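PDB 5MDN: DNA polymerase from Pyrobaculum calidifontis, which probably catalyses template-directed DNA synthesis, adding deoxyribonucleotides from their triphosphates to a DNA strand and releasing diphosphate. Local coordinates for residues A[390-401]-A[515-525]; A[453-461]-A[529-537]. All blocks are in the same frame, centred on the assembly; numbering follows the deposited sequence.

Contact 1: residues A[390-401]-A[515-525]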
loop_
_atom_site.group_PDB
_atom_site.type_symbol
_atom_site.label_atom_id
_atom_site.label_comp_id
_atom_site.label_asym_id
_atom_site.label_seq_id
_atom_site.Cartn_x
_atom_site.Cartn_y
_atom_site.Cartn_z
ATOM N N PRO A 390 11.338 -15.551 -15.369
ATOM C CA PRO A 390 11.447 -16.742 -14.513
ATOM C C PRO A 390 10.162 -17.014 -13.743
ATOM O O PRO A 390 9.164 -16.307 -13.911
ATOM C CB PRO A 390 12.612 -16.401 -13.572
ATOM C CG PRO A 390 13.340 -15.272 -14.233
ATOM C CD PRO A 390 12.312 -14.510 -15.004
ATOM N N ASN A 391 10.176 -18.028 -12.885
ATOM C CA ASN A 391 8.996 -18.459 -12.150
ATOM C C ASN A 391 9.074 -18.047 -10.685
ATOM O O ASN A 391 10.127 -17.665 -10.170
ATOM C CB ASN A 391 8.807 -19.973 -12.270
ATOM C CG ASN A 391 8.344 -20.387 -13.648
ATOM O OD1 ASN A 391 7.532 -19.702 -14.273
ATOM N ND2 ASN A 391 8.848 -21.516 -14.127
ATOM N N ARG A 392 7.924 -18.129 -10.020
ATOM C CA ARG A 392 7.748 -17.655 -8.656
ATOM C C ARG A 392 7.555 -18.829 -7.709
ATOM O O ARG A 392 7.219 -19.943 -8.122
ATOM C CB ARG A 392 6.534 -16.723 -8.533
ATOM C CG ARG A 392 6.448 -15.614 -9.558
ATOM C CD ARG A 392 5.757 -16.046 -10.848
ATOM N NE ARG A 392 6.619 -15.814 -12.004
ATOM C CZ ARG A 392 6.184 -15.616 -13.243
ATOM N NH1 ARG A 392 4.883 -15.617 -13.500
ATOM N NH2 ARG A 392 7.049 -15.406 -14.225
ATOM N N GLU A 393 7.771 -18.561 -6.421
ATOM C CA GLU A 393 7.408 -19.496 -5.363
ATOM C C GLU A 393 6.152 -19.061 -4.615
ATOM O O GLU A 393 5.139 -19.762 -4.643
ATOM C CB GLU A 393 8.582 -19.684 -4.396
ATOM C CG GLU A 393 9.812 -20.277 -5.069
ATOM C CD GLU A 393 9.554 -21.658 -5.652
ATOM O OE1 GLU A 393 8.830 -22.455 -5.017
ATOM O OE2 GLU A 393 10.073 -21.946 -6.751
ATOM N N GLU A 394 6.195 -17.919 -3.937
ATOM C CA GLU A 394 5.021 -17.445 -3.220
ATOM C C GLU A 394 5.108 -15.939 -3.079
ATOM O O GLU A 394 6.121 -15.316 -3.411
ATOM C CB GLU A 394 4.925 -18.103 -1.837
ATOM C CG GLU A 394 6.266 -18.192 -1.101
ATOM C CD GLU A 394 6.742 -16.865 -0.503
ATOM O OE1 GLU A 394 5.906 -15.978 -0.231
ATOM O OE2 GLU A 394 7.964 -16.713 -0.294
ATOM N N ARG A 395 4.017 -15.355 -2.608
ATOM C CA ARG A 395 4.003 -13.962 -2.173
ATOM C C ARG A 395 3.798 -13.886 -0.662
ATOM O O ARG A 395 2.799 -14.393 -0.141
ATOM C CB ARG A 395 2.932 -13.128 -2.896
ATOM C CG ARG A 395 3.291 -12.615 -4.316
ATOM C CD ARG A 395 2.174 -11.753 -4.962
ATOM N NE ARG A 395 2.606 -11.234 -6.277
ATOM C CZ ARG A 395 2.527 -11.983 -7.371
ATOM N NH1 ARG A 395 2.048 -13.223 -7.260
ATOM N NH2 ARG A 395 2.928 -11.514 -8.543
ATOM N N GLU A 396 4.753 -13.273 0.026
ATOM C CA GLU A 396 4.768 -12.809 1.405
ATOM C C GLU A 396 5.239 -11.352 1.469
ATOM O O GLU A 396 4.651 -10.532 2.196
ATOM C CB GLU A 396 5.627 -13.678 2.306
ATOM C CG GLU A 396 7.108 -13.644 1.974
ATOM C CD GLU A 396 7.911 -14.541 2.876
ATOM O OE1 GLU A 396 7.448 -15.669 3.150
ATOM O OE2 GLU A 396 8.989 -14.111 3.330
ATOM N N TYR A 397 6.225 -10.991 0.649
ATOM C CA TYR A 397 6.914 -9.702 0.575
ATOM C C TYR A 397 7.376 -9.185 1.933
ATOM O O TYR A 397 6.725 -9.400 2.960
ATOM C CB TYR A 397 6.052 -8.646 -0.103
ATOM C CG TYR A 397 6.834 -7.376 -0.397
ATOM C CD1 TYR A 397 7.990 -7.427 -1.170
ATOM C CD2 TYR A 397 6.424 -6.134 0.084
ATOM C CE1 TYR A 397 8.712 -6.299 -1.449
ATOM C CE2 TYR A 397 7.147 -4.997 -0.199
ATOM C CZ TYR A 397 8.286 -5.089 -0.966
ATOM O OH TYR A 397 9.007 -3.956 -1.247
ATOM N N GLU A 398 8.501 -8.473 1.937
ATOM C CA GLU A 398 9.127 -8.019 3.173
ATOM C C GLU A 398 9.732 -6.627 2.949
ATOM O O GLU A 398 10.744 -6.475 2.244
ATOM C CB GLU A 398 10.116 -9.076 3.645
ATOM C CG GLU A 398 11.076 -9.528 2.590
ATOM C CD GLU A 398 12.342 -8.748 2.705
ATOM O OE1 GLU A 398 12.696 -8.462 3.864
ATOM O OE2 GLU A 398 12.963 -8.403 1.674
ATOM N N PRO A 399 9.088 -5.584 3.459
ATOM C CA PRO A 399 9.460 -4.212 3.074
ATOM C C PRO A 399 10.839 -3.742 3.516
ATOM O O PRO A 399 10.989 -3.066 4.541
ATOM C CB PRO A 399 8.346 -3.367 3.710
ATOM C CG PRO A 399 7.184 -4.321 3.875
ATOM C CD PRO A 399 7.801 -5.647 4.175
ATOM N N TYR A 400 11.856 -4.160 2.753
ATOM C CA TYR A 400 13.055 -3.380 2.450
ATOM C C TYR A 400 14.268 -3.713 3.313
ATOM O O TYR A 400 15.359 -3.249 2.994
ATOM C CB TYR A 400 12.764 -1.876 2.563
ATOM C CG TYR A 400 13.634 -1.024 1.662
ATOM C CD1 TYR A 400 13.486 -1.091 0.281
ATOM C CD2 TYR A 400 14.592 -0.167 2.179
ATOM C CE1 TYR A 400 14.261 -0.320 -0.563
ATOM C CE2 TYR A 400 15.380 0.607 1.343
ATOM C CZ TYR A 400 15.212 0.530 -0.036
ATOM O OH TYR A 400 15.983 1.291 -0.902
ATOM N N LYS A 401 14.125 -4.517 4.378
ATOM C CA LYS A 401 15.286 -4.975 5.167
ATOM C C LYS A 401 16.305 -3.905 5.580
ATOM O O LYS A 401 17.357 -3.754 4.945
ATOM C CB LYS A 401 16.063 -6.104 4.469
ATOM C CG LYS A 401 15.326 -7.422 4.385
ATOM C CD LYS A 401 16.103 -8.512 3.662
ATOM C CE LYS A 401 16.345 -8.167 2.204
ATOM N NZ LYS A 401 15.122 -7.913 1.355
ATOM N N TYR A 515 15.871 -2.503 -4.794
ATOM C CA TYR A 515 16.707 -3.187 -3.809
ATOM C C TYR A 515 15.877 -4.049 -2.864
ATOM O O TYR A 515 16.256 -5.185 -2.554
ATOM C CB TYR A 515 17.528 -2.160 -3.030
ATOM C CG TYR A 515 18.240 -2.714 -1.818
ATOM C CD1 TYR A 515 19.310 -3.591 -1.953
ATOM C CD2 TYR A 515 17.857 -2.341 -0.538
ATOM C CE1 TYR A 515 19.967 -4.092 -0.843
ATOM C CE2 TYR A 515 18.506 -2.833 0.575
ATOM C CZ TYR A 515 19.559 -3.707 0.419
ATOM O OH TYR A 515 20.198 -4.191 1.536
ATOM N N GLY A 516 14.746 -3.524 -2.388
ATOM C CA GLY A 516 13.864 -4.331 -1.559
ATOM C C GLY A 516 13.291 -5.524 -2.300
ATOM O O GLY A 516 13.103 -6.597 -1.719
ATOM N N TYR A 517 12.996 -5.352 -3.591
ATOM C CA TYR A 517 12.404 -6.431 -4.375
ATOM C C TYR A 517 13.384 -7.581 -4.573
ATOM O O TYR A 517 13.020 -8.754 -4.429
ATOM C CB TYR A 517 11.927 -5.894 -5.725
ATOM C CG TYR A 517 11.607 -6.978 -6.729
ATOM C CD1 TYR A 517 10.386 -7.637 -6.704
ATOM C CD2 TYR A 517 12.528 -7.340 -7.702
ATOM C CE1 TYR A 517 10.093 -8.630 -7.623
ATOM C CE2 TYR A 517 12.245 -8.332 -8.621
ATOM C CZ TYR A 517 11.027 -8.972 -8.578
ATOM O OH TYR A 517 10.740 -9.959 -9.492
ATOM N N LEU A 518 14.634 -7.267 -4.918
ATOM C CA LEU A 518 15.604 -8.302 -5.259
ATOM C C LEU A 518 16.042 -9.130 -4.059
ATOM O O LEU A 518 16.699 -10.158 -4.250
ATOM C CB LEU A 518 16.825 -7.673 -5.930
ATOM C CG LEU A 518 16.535 -6.938 -7.240
ATOM C CD1 LEU A 518 17.713 -6.073 -7.650
ATOM C CD2 LEU A 518 16.180 -7.924 -8.340
ATOM N N GLY A 519 15.700 -8.716 -2.841
ATOM C CA GLY A 519 15.966 -9.518 -1.661
ATOM C C GLY A 519 14.798 -10.411 -1.302
ATOM O O GLY A 519 14.960 -11.424 -0.614
ATOM N N TRP A 520 13.610 -10.028 -1.764
ATOM C CA TRP A 520 12.389 -10.799 -1.563
ATOM C C TRP A 520 12.543 -12.179 -2.188
ATOM O O TRP A 520 12.540 -12.312 -3.416
ATOM C CB TRP A 520 11.198 -10.038 -2.158
ATOM C CG TRP A 520 9.898 -10.782 -2.191
ATOM C CD1 TRP A 520 9.493 -11.786 -1.357
ATOM C CD2 TRP A 520 8.818 -10.561 -3.105
ATOM N NE1 TRP A 520 8.231 -12.207 -1.702
ATOM C CE2 TRP A 520 7.795 -11.470 -2.773
ATOM C CE3 TRP A 520 8.619 -9.685 -4.177
ATOM C CZ2 TRP A 520 6.591 -11.527 -3.473
ATOM C CZ3 TRP A 520 7.425 -9.743 -4.870
ATOM C CH2 TRP A 520 6.425 -10.656 -4.516
ATOM N N VAL A 521 12.701 -13.206 -1.347
ATOM C CA VAL A 521 13.012 -14.552 -1.828
ATOM C C VAL A 521 11.961 -15.050 -2.812
ATOM O O VAL A 521 12.277 -15.803 -3.743
ATOM C CB VAL A 521 13.170 -15.510 -0.627
ATOM C CG1 VAL A 521 13.359 -16.948 -1.093
ATOM C CG2 VAL A 521 14.338 -15.077 0.246
ATOM N N GLY A 522 10.711 -14.625 -2.652
ATOM C CA GLY A 522 9.663 -15.032 -3.567
ATOM C C GLY A 522 9.513 -14.110 -4.759
ATOM O O GLY A 522 8.394 -13.765 -5.149
ATOM N N ALA A 523 10.634 -13.707 -5.350
ATOM C CA ALA A 523 10.639 -12.833 -6.512
ATOM C C ALA A 523 11.124 -13.587 -7.743
ATOM O O ALA A 523 11.903 -14.540 -7.647
ATOM C CB ALA A 523 11.519 -11.603 -6.279
ATOM N N ARG A 524 10.643 -13.145 -8.905
ATOM C CA ARG A 524 11.002 -13.787 -10.164
ATOM C C ARG A 524 12.490 -13.633 -10.452
ATOM O O ARG A 524 13.177 -14.607 -10.784
ATOM C CB ARG A 524 10.152 -13.194 -11.284
ATOM C CG ARG A 524 8.702 -13.532 -11.058
ATOM C CD ARG A 524 7.710 -12.813 -11.943
ATOM N NE ARG A 524 6.409 -12.847 -11.277
ATOM C CZ ARG A 524 5.231 -12.750 -11.879
ATOM N NH1 ARG A 524 5.160 -12.630 -13.194
ATOM N NH2 ARG A 524 4.118 -12.792 -11.157
ATOM N N TRP A 525 13.004 -12.410 -10.330
ATOM C CA TRP A 525 14.415 -12.120 -10.543
ATOM C C TRP A 525 15.204 -12.107 -9.238
ATOM O O TRP A 525 16.165 -11.342 -9.100
ATOM C CB TRP A 525 14.574 -10.794 -11.285
ATOM C CG TRP A 525 14.257 -10.913 -12.738
ATOM C CD1 TRP A 525 15.105 -11.305 -13.729
ATOM C CD2 TRP A 525 12.992 -10.666 -13.365
ATOM N NE1 TRP A 525 14.452 -11.304 -14.937
ATOM C CE2 TRP A 525 13.153 -10.918 -14.740
ATOM C CE3 TRP A 525 11.742 -10.253 -12.896
ATOM C CZ2 TRP A 525 12.112 -10.769 -15.654
ATOM C CZ3 TRP A 525 10.710 -10.105 -13.804
ATOM C CH2 TRP A 525 10.901 -10.362 -15.167
#

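Contact 2: residues A[453-461]-A[529-537]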
loop_
_atom_site.group_PDB
_atom_site.type_symbol
_atom_site.label_atom_id
_atom_site.label_comp_id
_atom_site.label_asym_id
_atom_site.label_seq_id
_atom_site.Cartn_x
_atom_site.Cartn_y
_atom_site.Cartn_z
ATOM N N VAL A 453 34.538 -7.675 -8.777
ATOM C CA VAL A 453 34.391 -8.524 -7.603
ATOM C C VAL A 453 33.769 -7.699 -6.490
ATOM O O VAL A 453 34.218 -6.580 -6.208
ATOM C CB VAL A 453 35.742 -9.114 -7.165
ATOM C CG1 VAL A 453 35.547 -10.134 -6.053
ATOM C CG2 VAL A 453 36.459 -9.744 -8.350
ATOM N N ALA A 454 32.745 -8.248 -5.859
ATOM C CA ALA A 454 32.044 -7.551 -4.790
ATOM C C ALA A 454 32.889 -7.568 -3.524
ATOM O O ALA A 454 33.470 -8.607 -3.191
ATOM C CB ALA A 454 30.683 -8.186 -4.532
ATOM N N PRO A 455 33.003 -6.445 -2.812
ATOM C CA PRO A 455 33.853 -6.420 -1.614
ATOM C C PRO A 455 33.435 -7.474 -0.592
ATOM O O PRO A 455 32.270 -7.869 -0.510
ATOM C CB PRO A 455 33.670 -4.995 -1.078
ATOM C CG PRO A 455 32.395 -4.495 -1.699
ATOM C CD PRO A 455 32.343 -5.152 -3.049
ATOM N N GLU A 456 34.414 -7.887 0.214
ATOM C CA GLU A 456 34.653 -9.252 0.668
ATOM C C GLU A 456 33.438 -10.161 0.855
ATOM O O GLU A 456 33.357 -10.920 1.824
ATOM C CB GLU A 456 35.475 -9.195 1.958
ATOM C CG GLU A 456 36.274 -10.467 2.263
ATOM C CD GLU A 456 37.152 -10.347 3.501
ATOM O OE1 GLU A 456 37.358 -9.217 4.000
ATOM O OE2 GLU A 456 37.618 -11.398 3.985
ATOM N N VAL A 457 32.450 -10.054 -0.021
ATOM C CA VAL A 457 31.529 -11.172 -0.135
ATOM C C VAL A 457 32.040 -12.089 -1.236
ATOM O O VAL A 457 31.767 -13.293 -1.225
ATOM C CB VAL A 457 30.077 -10.727 -0.369
ATOM C CG1 VAL A 457 29.907 -10.169 -1.749
ATOM C CG2 VAL A 457 29.152 -11.903 -0.131
ATOM N N GLY A 458 32.811 -11.525 -2.170
ATOM C CA GLY A 458 33.552 -12.269 -3.165
ATOM C C GLY A 458 32.756 -12.798 -4.332
ATOM O O GLY A 458 33.218 -13.719 -5.013
ATOM N N HIS A 459 31.576 -12.248 -4.598
ATOM C CA HIS A 459 30.832 -12.646 -5.783
ATOM C C HIS A 459 31.319 -11.881 -7.010
ATOM O O HIS A 459 31.756 -10.732 -6.921
ATOM C CB HIS A 459 29.334 -12.429 -5.575
ATOM C CG HIS A 459 28.770 -13.212 -4.432
ATOM N ND1 HIS A 459 29.000 -14.561 -4.268
ATOM C CD2 HIS A 459 27.995 -12.832 -3.390
ATOM C CE1 HIS A 459 28.387 -14.979 -3.174
ATOM N NE2 HIS A 459 27.770 -13.949 -2.624
ATOM N N ARG A 460 31.232 -12.533 -8.168
ATOM C CA ARG A 460 31.809 -12.020 -9.404
ATOM C C ARG A 460 30.716 -11.760 -10.430
ATOM O O ARG A 460 29.770 -12.543 -10.559
ATOM C CB ARG A 460 32.839 -12.992 -9.976
ATOM C CG ARG A 460 32.848 -14.345 -9.305
ATOM C CD ARG A 460 34.041 -15.148 -9.775
ATOM N NE ARG A 460 34.123 -15.179 -11.231
ATOM C CZ ARG A 460 35.243 -15.386 -11.917
ATOM N NH1 ARG A 460 36.391 -15.586 -11.283
ATOM N NH2 ARG A 460 35.211 -15.398 -13.242
ATOM N N PHE A 461 30.852 -10.652 -11.158
ATOM C CA PHE A 461 29.827 -10.202 -12.086
ATOM C C PHE A 461 30.455 -9.746 -13.394
ATOM O O PHE A 461 31.576 -9.228 -13.426
ATOM C CB PHE A 461 28.985 -9.058 -11.499
ATOM C CG PHE A 461 28.134 -9.467 -10.329
ATOM C CD1 PHE A 461 28.688 -9.571 -9.064
ATOM C CD2 PHE A 461 26.782 -9.733 -10.488
ATOM C CE1 PHE A 461 27.915 -9.941 -7.981
ATOM C CE2 PHE A 461 26.001 -10.105 -9.403
ATOM C CZ PHE A 461 26.571 -10.208 -8.150
ATOM N N GLU A 529 23.009 -13.914 -4.403
ATOM C CA GLU A 529 24.326 -13.313 -4.575
ATOM C C GLU A 529 24.250 -11.886 -5.099
ATOM O O GLU A 529 25.197 -11.118 -4.904
ATOM C CB GLU A 529 25.178 -14.167 -5.517
ATOM C CG GLU A 529 25.478 -15.560 -4.988
ATOM C CD GLU A 529 24.456 -16.585 -5.432
ATOM O OE1 GLU A 529 23.411 -16.181 -5.982
ATOM O OE2 GLU A 529 24.689 -17.793 -5.223
ATOM N N VAL A 530 23.152 -11.513 -5.756
ATOM C CA VAL A 530 22.973 -10.123 -6.166
ATOM C C VAL A 530 22.689 -9.246 -4.954
ATOM O O VAL A 530 23.358 -8.230 -4.733
ATOM C CB VAL A 530 21.857 -10.008 -7.220
ATOM C CG1 VAL A 530 21.726 -8.569 -7.696
ATOM C CG2 VAL A 530 22.142 -10.931 -8.393
ATOM N N ALA A 531 21.690 -9.625 -4.152
ATOM C CA ALA A 531 21.343 -8.851 -2.963
ATOM C C ALA A 531 22.540 -8.703 -2.031
ATOM O O ALA A 531 22.855 -7.597 -1.578
ATOM C CB ALA A 531 20.169 -9.509 -2.236
ATOM N N GLU A 532 23.224 -9.811 -1.739
ATOM C CA GLU A 532 24.380 -9.754 -0.851
ATOM C C GLU A 532 25.494 -8.886 -1.426
ATOM O O GLU A 532 26.219 -8.226 -0.672
ATOM C CB GLU A 532 24.889 -11.168 -0.567
ATOM C CG GLU A 532 23.944 -11.997 0.292
ATOM C CD GLU A 532 24.461 -13.400 0.549
ATOM O OE1 GLU A 532 25.447 -13.801 -0.105
ATOM O OE2 GLU A 532 23.880 -14.098 1.406
ATOM N N SER A 533 25.652 -8.879 -2.751
ATOM C CA SER A 533 26.657 -8.014 -3.364
ATOM C C SER A 533 26.251 -6.548 -3.281
ATOM O O SER A 533 27.106 -5.673 -3.098
ATOM C CB SER A 533 26.889 -8.426 -4.817
ATOM O OG SER A 533 27.369 -9.756 -4.895
ATOM N N VAL A 534 24.955 -6.257 -3.422
ATOM C CA VAL A 534 24.493 -4.875 -3.324
ATOM C C VAL A 534 24.707 -4.337 -1.914
ATOM O O VAL A 534 25.130 -3.189 -1.734
ATOM C CB VAL A 534 23.019 -4.771 -3.758
ATOM C CG1 VAL A 534 22.505 -3.354 -3.563
ATOM C CG2 VAL A 534 22.863 -5.185 -5.210
ATOM N N THR A 535 24.417 -5.152 -0.894
ATOM C CA THR A 535 24.631 -4.719 0.485
ATOM C C THR A 535 26.107 -4.466 0.764
ATOM O O THR A 535 26.462 -3.469 1.405
ATOM C CB THR A 535 24.084 -5.762 1.461
ATOM O OG1 THR A 535 24.864 -6.960 1.370
ATOM C CG2 THR A 535 22.636 -6.083 1.145
ATOM N N ALA A 536 26.980 -5.362 0.296
ATOM C CA ALA A 536 28.401 -5.240 0.604
ATOM C C ALA A 536 28.997 -3.991 -0.029
ATOM O O ALA A 536 29.789 -3.285 0.606
ATOM C CB ALA A 536 29.151 -6.488 0.141
ATOM N N PHE A 537 28.633 -3.704 -1.281
ATOM C CA PHE A 537 28.986 -2.414 -1.866
ATOM C C PHE A 537 28.381 -1.270 -1.064
ATOM O O PHE A 537 29.041 -0.253 -0.829
ATOM C CB PHE A 537 28.529 -2.344 -3.324
ATOM C CG PHE A 537 29.514 -2.920 -4.304
ATOM C CD1 PHE A 537 30.694 -2.252 -4.594
ATOM C CD2 PHE A 537 29.251 -4.117 -4.952
ATOM C CE1 PHE A 537 31.599 -2.772 -5.502
ATOM C CE2 PHE A 537 30.153 -4.643 -5.861
ATOM C CZ PHE A 537 31.328 -3.969 -6.137
#

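Contact 1: residues A[390-401]-A[515-525]
Trp520 and Tyr397 pack closely where the loop 390-401 wraps around the end of helix 514-519 and the turn that follows. Tyr397 CA stands over one face of the indole, 3.8 Å from the centroid of the Trp520 five-membered ring. Beside it the phenol turns its edge, through CD1, to the same face; the Tyr397 ring and the Trp520 six-membered ring have centroids 5.4 Å apart and planes at 78°, a T-shaped pair. The indole reaches the loop from the type I turn Trp520 to Ala523 because chi1 of 172° swings CG away from the backbone N, and Arg395 CG meets its rim 3.6 Å from Trp520 CZ2. A second T-shaped pair lies at the helix: the edge of Tyr515 points at the face of Tyr400, and Tyr400 CE1 comes 3.7 Å from Gly516 N. By sequence, Tyr515-Gly516 matches the YG of motif B of family B polymerases, and Tyr400-Lys401 begins a run resembling their YxGG/A motif. At the other end, Pro390 CD sits over the Trp525 face, 4.0 Å from the centroid of the five-membered ring. Next to it the guanidinium groups of Arg392 and Arg524 stack flat, centres 3.3 Å apart and planes at 6°, an overlap consistent with the carboxylates beside them: Asp112 for Arg392, Glu375 for Arg524. Replacing Arg392 with alanine would remove the stacked guanidinium, and is likely to leave Arg524 uncovered on that face and Asp112 without this cation. No hydrogen bond joins the segments anywhere along the contact. Its looser, solvent side lies at the exposed Arg395 and Glu396, the latter only grazing the indole, CG 4.1 Å from Trp520 NE1.

Contact 2: residues A[453-461]-A[529-537]
Ala454 and Ser533 mark the close approach of the two backbones, with CA atoms 5.6 Å apart; the spacing widens to 6.7 Å between the CA atoms of His459 and Glu529. The segment 529-537 is helical throughout, while 453-461 doubles back on itself, Ala454 N bonding to His459 O at 2.9 Å. It is thus the bend of a beta hairpin between strands 451-453 and 460-462, laid against helix 528-551, the helix that follows 514-519 in the polymerase domain. Pro455 CD rests over the centre of the Phe537 ring, 3.4 Å from its centroid and 8° off the normal, a CH-pi contact; Tyr432 also stacks on Phe537. His459 is held at a face and at an edge. Glu529 CG lies over the imidazole, while His459 NE2 gives a weak but straight hydrogen bond to Glu532 OE1, 3.4 Å at 165°, with ring and carboxylate nearly coplanar. Ser533 OG, set beside the backbone N by chi1 of -61°, bonds back to Glu529 O at 2.6 Å, and that carbonyl also accepts from Ser533 N. Val457 CG1 lies 4.2 Å from Ala536 CB, and the Phe461 ring turns its edge to Ser533, Glu529 O and Val530 CG2.

The two contacts lie on consecutive helices: 514-519 supplies contact 1 and 528-551 supplies contact 2, and their segments alternate along the chain. Their centres are 18 Å apart, yet they touch, since the Tyr515 side chain packs on Val534 through its ring and on Thr535 through its hydroxyl. Both are only partly buried, but contact 1 is nearer the middle of the chain, 16 Å from its centre against 30 Å, and buries about twice the surface, 980 Å² against 495 Å². Contact 1 joins an irregular loop to a helix end through aromatic pairs and stacked arginines; contact 2 sets a hairpin on a regular helix through a proline on a phenylalanine face, alanine and valine side chains, and a weak histidine-glutamate bond.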